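PDB 6UBC: Glyco_hydro_cc domain-containing protein from Cryptococcus neoformans, which binds oligosaccharides and belongs to subgroup VII of glycoside hydrolase family GH128, a family that cleaves beta-1,3-glucans. Local coordinates for residues Gln386-Ala398 against Glu431-Tyr443. Residues are numbered along the deposited sequence; the frame is centred on the assembly and turned at random.
Sequences QSEINTFINDIVA and ESGQTYLTAISQY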
loop_
_atom_site.group_PDB
_atom_site.type_symbol
_atom_site.label_atom_id
_atom_site.label_comp_id
_atom_site.label_asym_id
_atom_site.label_seq_id
_atom_site.Cartn_x
_atom_site.Cartn_y
_atom_site.Cartn_z
ATOM N N GLN A 386 -17.673 -15.411 3.832
ATOM C CA GLN A 386 -18.018 -13.991 4.113
ATOM C C GLN A 386 -17.908 -13.709 5.621
ATOM O O GLN A 386 -17.444 -12.616 5.976
ATOM C CB GLN A 386 -19.430 -13.641 3.628
ATOM C CG GLN A 386 -19.777 -12.166 3.788
ATOM C CD GLN A 386 -18.879 -11.293 2.945
ATOM O OE1 GLN A 386 -18.785 -11.501 1.737
ATOM N NE2 GLN A 386 -18.193 -10.329 3.566
ATOM N N SER A 387 -18.387 -14.638 6.456
ATOM C CA SER A 387 -18.393 -14.466 7.923
ATOM C C SER A 387 -16.947 -14.326 8.433
ATOM O O SER A 387 -16.573 -13.359 9.161
ATOM C CB SER A 387 -19.090 -15.638 8.524
ATOM O OG SER A 387 -19.166 -15.346 9.878
ATOM N N GLU A 388 -16.061 -15.188 7.955
ATOM C CA GLU A 388 -14.634 -15.091 8.347
ATOM C C GLU A 388 -14.060 -13.787 7.807
ATOM O O GLU A 388 -13.237 -13.176 8.533
ATOM C CB GLU A 388 -13.885 -16.286 7.721
ATOM C CG GLU A 388 -12.381 -16.324 7.938
ATOM C CD GLU A 388 -11.604 -17.371 7.104
ATOM O OE1 GLU A 388 -12.232 -17.994 6.197
ATOM O OE2 GLU A 388 -10.361 -17.573 7.347
ATOM N N ILE A 389 -14.406 -13.390 6.563
ATOM C CA ILE A 389 -13.937 -12.100 5.980
ATOM C C ILE A 389 -14.341 -10.928 6.855
ATOM O O ILE A 389 -13.509 -10.081 7.085
ATOM C CB ILE A 389 -14.417 -11.937 4.524
ATOM C CG1 ILE A 389 -13.567 -12.852 3.638
ATOM C CG2 ILE A 389 -14.400 -10.510 4.050
ATOM C CD1 ILE A 389 -14.155 -13.151 2.263
ATOM N N ASN A 390 -15.598 -10.874 7.256
ATOM C CA ASN A 390 -16.111 -9.765 8.093
ATOM C C ASN A 390 -15.297 -9.682 9.393
ATOM O O ASN A 390 -14.909 -8.578 9.790
ATOM C CB ASN A 390 -17.594 -9.904 8.394
ATOM C CG ASN A 390 -18.474 -9.715 7.196
ATOM O OD1 ASN A 390 -18.090 -9.079 6.196
ATOM N ND2 ASN A 390 -19.651 -10.287 7.279
ATOM N N THR A 391 -15.075 -10.820 10.046
ATOM C CA THR A 391 -14.316 -10.886 11.319
ATOM C C THR A 391 -12.893 -10.366 11.122
ATOM O O THR A 391 -12.403 -9.522 11.934
ATOM C CB THR A 391 -14.297 -12.288 11.910
ATOM O OG1 THR A 391 -15.659 -12.675 12.101
ATOM C CG2 THR A 391 -13.488 -12.304 13.174
ATOM N N PHE A 392 -12.294 -10.783 10.025
ATOM C CA PHE A 392 -10.939 -10.349 9.635
ATOM C C PHE A 392 -10.903 -8.841 9.459
ATOM O O PHE A 392 -9.966 -8.241 9.971
ATOM C CB PHE A 392 -10.476 -11.086 8.384
ATOM C CG PHE A 392 -9.082 -10.727 7.987
ATOM C CD1 PHE A 392 -8.016 -11.400 8.544
ATOM C CD2 PHE A 392 -8.851 -9.789 6.978
ATOM C CE1 PHE A 392 -6.728 -11.151 8.103
ATOM C CE2 PHE A 392 -7.574 -9.522 6.550
ATOM C CZ PHE A 392 -6.500 -10.166 7.158
ATOM N N ILE A 393 -11.831 -8.280 8.685
ATOM C CA ILE A 393 -11.806 -6.823 8.392
ATOM C C ILE A 393 -11.964 -6.095 9.737
ATOM O O ILE A 393 -11.227 -5.130 9.988
ATOM C CB ILE A 393 -12.921 -6.443 7.383
ATOM C CG1 ILE A 393 -12.623 -6.957 5.961
ATOM C CG2 ILE A 393 -13.088 -4.946 7.396
ATOM C CD1 ILE A 393 -13.840 -7.019 5.049
ATOM N N ASN A 394 -12.904 -6.523 10.565
ATOM C CA ASN A 394 -13.209 -5.813 11.851
ATOM C C ASN A 394 -11.979 -5.888 12.762
ATOM O O ASN A 394 -11.527 -4.814 13.261
ATOM C CB ASN A 394 -14.448 -6.410 12.500
ATOM C CG ASN A 394 -15.714 -5.969 11.786
ATOM O OD1 ASN A 394 -15.844 -4.798 11.395
ATOM N ND2 ASN A 394 -16.697 -6.853 11.745
ATOM N N ASP A 395 -11.361 -7.079 12.824
ATOM C CA ASP A 395 -10.181 -7.352 13.653
ATOM C C ASP A 395 -8.996 -6.522 13.175
ATOM O O ASP A 395 -8.250 -5.977 14.017
ATOM C CB ASP A 395 -9.800 -8.825 13.684
ATOM C CG ASP A 395 -10.701 -9.745 14.516
ATOM O OD1 ASP A 395 -11.526 -9.235 15.259
ATOM O OD2 ASP A 395 -10.554 -10.965 14.390
ATOM N N ILE A 396 -8.711 -6.510 11.873
ATOM C CA ILE A 396 -7.466 -5.902 11.371
ATOM C C ILE A 396 -7.592 -4.377 11.499
ATOM O O ILE A 396 -6.577 -3.678 11.765
ATOM C CB ILE A 396 -7.117 -6.400 9.933
ATOM C CG1 ILE A 396 -5.605 -6.256 9.727
ATOM C CG2 ILE A 396 -7.920 -5.706 8.838
ATOM C CD1 ILE A 396 -5.099 -6.782 8.385
ATOM N N VAL A 397 -8.781 -3.832 11.280
ATOM C CA VAL A 397 -8.970 -2.355 11.398
ATOM C C VAL A 397 -8.727 -1.928 12.855
ATOM O O VAL A 397 -7.906 -0.989 13.067
ATOM C CB VAL A 397 -10.331 -1.921 10.856
ATOM C CG1 VAL A 397 -10.653 -0.489 11.325
ATOM C CG2 VAL A 397 -10.390 -2.049 9.321
ATOM N N ALA A 398 -9.252 -2.675 13.824
ATOM C CA ALA A 398 -8.978 -2.441 15.261
ATOM C C ALA A 398 -7.493 -2.557 15.609
ATOM O O ALA A 398 -6.970 -1.641 16.317
ATOM C CB ALA A 398 -9.808 -3.357 16.093
ATOM N N GLU A 431 -21.060 -6.410 0.707
ATOM C CA GLU A 431 -21.032 -6.644 2.167
ATOM C C GLU A 431 -19.588 -6.381 2.681
ATOM O O GLU A 431 -19.384 -5.776 3.787
ATOM C CB GLU A 431 -21.479 -8.074 2.451
ATOM C CG GLU A 431 -21.395 -8.390 3.937
ATOM C CD GLU A 431 -22.112 -9.648 4.352
ATOM O OE1 GLU A 431 -22.768 -10.292 3.512
ATOM O OE2 GLU A 431 -22.008 -10.007 5.517
ATOM N N SER A 432 -18.574 -6.940 2.025
ATOM C CA SER A 432 -17.185 -6.723 2.492
ATOM C C SER A 432 -16.860 -5.237 2.484
ATOM O O SER A 432 -16.248 -4.763 3.479
ATOM C CB SER A 432 -16.143 -7.508 1.718
ATOM O OG SER A 432 -16.354 -8.895 1.895
ATOM N N GLY A 433 -17.191 -4.523 1.413
ATOM C CA GLY A 433 -16.995 -3.060 1.327
ATOM C C GLY A 433 -17.652 -2.333 2.501
ATOM O O GLY A 433 -17.025 -1.400 3.134
ATOM N N GLN A 434 -18.890 -2.717 2.801
ATOM C CA GLN A 434 -19.652 -2.126 3.932
ATOM C C GLN A 434 -19.006 -2.468 5.271
ATOM O O GLN A 434 -19.029 -1.613 6.141
ATOM C CB GLN A 434 -21.081 -2.662 3.884
ATOM C CG GLN A 434 -21.812 -2.188 2.666
ATOM C CD GLN A 434 -23.210 -2.766 2.594
ATOM O OE1 GLN A 434 -23.904 -2.891 3.621
ATOM N NE2 GLN A 434 -23.636 -3.009 1.348
ATOM N N THR A 435 -18.458 -3.671 5.443
ATOM C CA THR A 435 -17.824 -4.035 6.728
ATOM C C THR A 435 -16.605 -3.110 6.889
ATOM O O THR A 435 -16.382 -2.596 7.987
ATOM C CB THR A 435 -17.347 -5.489 6.795
ATOM O OG1 THR A 435 -18.507 -6.321 6.670
ATOM C CG2 THR A 435 -16.632 -5.778 8.094
ATOM N N TYR A 436 -15.829 -2.907 5.826
ATOM C CA TYR A 436 -14.660 -2.011 5.964
ATOM C C TYR A 436 -15.159 -0.598 6.319
ATOM O O TYR A 436 -14.603 0.037 7.225
ATOM C CB TYR A 436 -13.859 -1.919 4.659
ATOM C CG TYR A 436 -12.614 -1.073 4.747
ATOM C CD1 TYR A 436 -11.562 -1.434 5.561
ATOM C CD2 TYR A 436 -12.415 -0.011 3.870
ATOM C CE1 TYR A 436 -10.385 -0.716 5.564
ATOM C CE2 TYR A 436 -11.249 0.737 3.887
ATOM C CZ TYR A 436 -10.221 0.387 4.741
ATOM O OH TYR A 436 -9.024 1.077 4.753
ATOM N N LEU A 437 -16.158 -0.114 5.588
ATOM C CA LEU A 437 -16.661 1.279 5.794
ATOM C C LEU A 437 -17.115 1.413 7.254
ATOM O O LEU A 437 -16.785 2.429 7.891
ATOM C CB LEU A 437 -17.728 1.650 4.781
ATOM C CG LEU A 437 -18.408 3.037 4.961
ATOM C CD1 LEU A 437 -17.398 4.127 5.031
ATOM C CD2 LEU A 437 -19.458 3.299 3.883
ATOM N N THR A 438 -17.897 0.485 7.756
ATOM C CA THR A 438 -18.407 0.544 9.139
ATOM C C THR A 438 -17.265 0.519 10.134
ATOM O O THR A 438 -17.290 1.313 11.061
ATOM C CB THR A 438 -19.383 -0.599 9.419
ATOM O OG1 THR A 438 -20.473 -0.442 8.512
ATOM C CG2 THR A 438 -19.864 -0.538 10.839
ATOM N N ALA A 439 -16.293 -0.346 9.937
ATOM C CA ALA A 439 -15.132 -0.456 10.846
ATOM C C ALA A 439 -14.350 0.869 10.844
ATOM O O ALA A 439 -14.047 1.382 11.942
ATOM C CB ALA A 439 -14.282 -1.638 10.459
ATOM N N ILE A 440 -14.034 1.473 9.702
ATOM C CA ILE A 440 -13.148 2.651 9.730
ATOM C C ILE A 440 -13.994 3.829 10.246
ATOM O O ILE A 440 -13.425 4.720 10.827
ATOM C CB ILE A 440 -12.526 2.913 8.366
ATOM C CG1 ILE A 440 -13.548 3.297 7.284
ATOM C CG2 ILE A 440 -11.703 1.719 7.916
ATOM C CD1 ILE A 440 -12.903 3.713 5.989
ATOM N N SER A 441 -15.320 3.774 10.124
ATOM C CA SER A 441 -16.223 4.888 10.519
ATOM C C SER A 441 -16.294 4.993 12.051
ATOM O O SER A 441 -16.663 6.096 12.567
ATOM C CB SER A 441 -17.626 4.738 9.880
ATOM O OG SER A 441 -17.507 5.008 8.477
ATOM N N GLN A 442 -15.918 3.955 12.778
ATOM C CA GLN A 442 -15.854 4.028 14.254
ATOM C C GLN A 442 -14.748 5.000 14.690
ATOM O O GLN A 442 -14.810 5.486 15.823
ATOM C CB GLN A 442 -15.452 2.705 14.868
ATOM C CG GLN A 442 -16.423 1.593 14.574
ATOM C CD GLN A 442 -15.767 0.311 15.018
ATOM O OE1 GLN A 442 -14.812 -0.237 14.395
ATOM N NE2 GLN A 442 -16.238 -0.132 16.148
ATOM N N TYR A 443 -13.782 5.269 13.831
ATOM C CA TYR A 443 -12.572 6.092 14.154
ATOM C C TYR A 443 -12.697 7.502 13.599
ATOM O O TYR A 443 -12.328 8.443 14.291
ATOM C CB TYR A 443 -11.285 5.395 13.674
ATOM C CG TYR A 443 -11.083 4.074 14.366
ATOM C CD1 TYR A 443 -10.452 4.002 15.603
ATOM C CD2 TYR A 443 -11.621 2.899 13.849
ATOM C CE1 TYR A 443 -10.372 2.814 16.314
ATOM C CE2 TYR A 443 -11.509 1.708 14.542
ATOM C CZ TYR A 443 -10.898 1.661 15.773
ATOM O OH TYR A 443 -10.789 0.486 16.449
HETATM O O HOH W 1 -18.973 -9.197 0.039
HETATM O O HOH W 2 -17.695 -3.390 10.425
HETATM O O HOH W 3 -8.522 0.024 17.900
#
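Two outer helices of what is probably the (beta/alpha)8-type barrel of GH128 pack side by side here, helix 386-402, through its residues 386-398, against helix 431-441, with Val397 of the first set against Tyr436 and Ala439 of the second. Their axes approach to 9.1 Å and run nearly parallel, crossing at -25°, so the N-terminal turns face each other and so do the C-terminal ones.

The N-terminal end is polar. Gln386 bends at chi2 (63°), which brings its amide over the Glu431 carboxylate in a stacked arrangement and points NE2 at Ser432 OG, 2.9 Å away in a nearly straight bond. The same NE2 donates to Asn390 OD1 within its own helix, using both of its hydrogens. Asn390 ND2 in turn reaches Glu431 OE2 (3.0 Å) on the anti side, tilted out of the carboxylate plane, while Thr435 OG1 lies 2.8 Å from Asn390 OD1. With both ends of its amide engaged, Asn390 has its rotation well defined. A water that accepts from Ser432 N lies 2.9 Å from Gln386 OE1 and probably joins the first turns.

Further along, the interface turns apolar. CG2 of Ile393 lies at the edge of the Tyr436 ring and packs on Tyr436 CA at 3.6 Å. Val397 splits its branches: CG1, placed anti to the backbone N (chi1 165°), touches Ala439 CB at 3.9 Å and also meets Tyr443 CE2, whereas CG2 packs against Tyr436 CD1 and CE1, the side chains crossing at about a right angle. A second water bridges Asn394 OD1 and Thr435 O, its Asn394 leg doubtfully short; at the C-terminal end, a third ties Ala398 O to Tyr443 OH.

Inward, Ile393 and Ser432 touch Tyr411, and Val397 and Tyr436 touch Tyr409, so both helices cover strand 406-411. Ser432 OG also bonds Glu420 O and Tyr436 OH bonds Gly205 O, while Phe392 and Ile396 turn to helix 348-362 and strand 366-375.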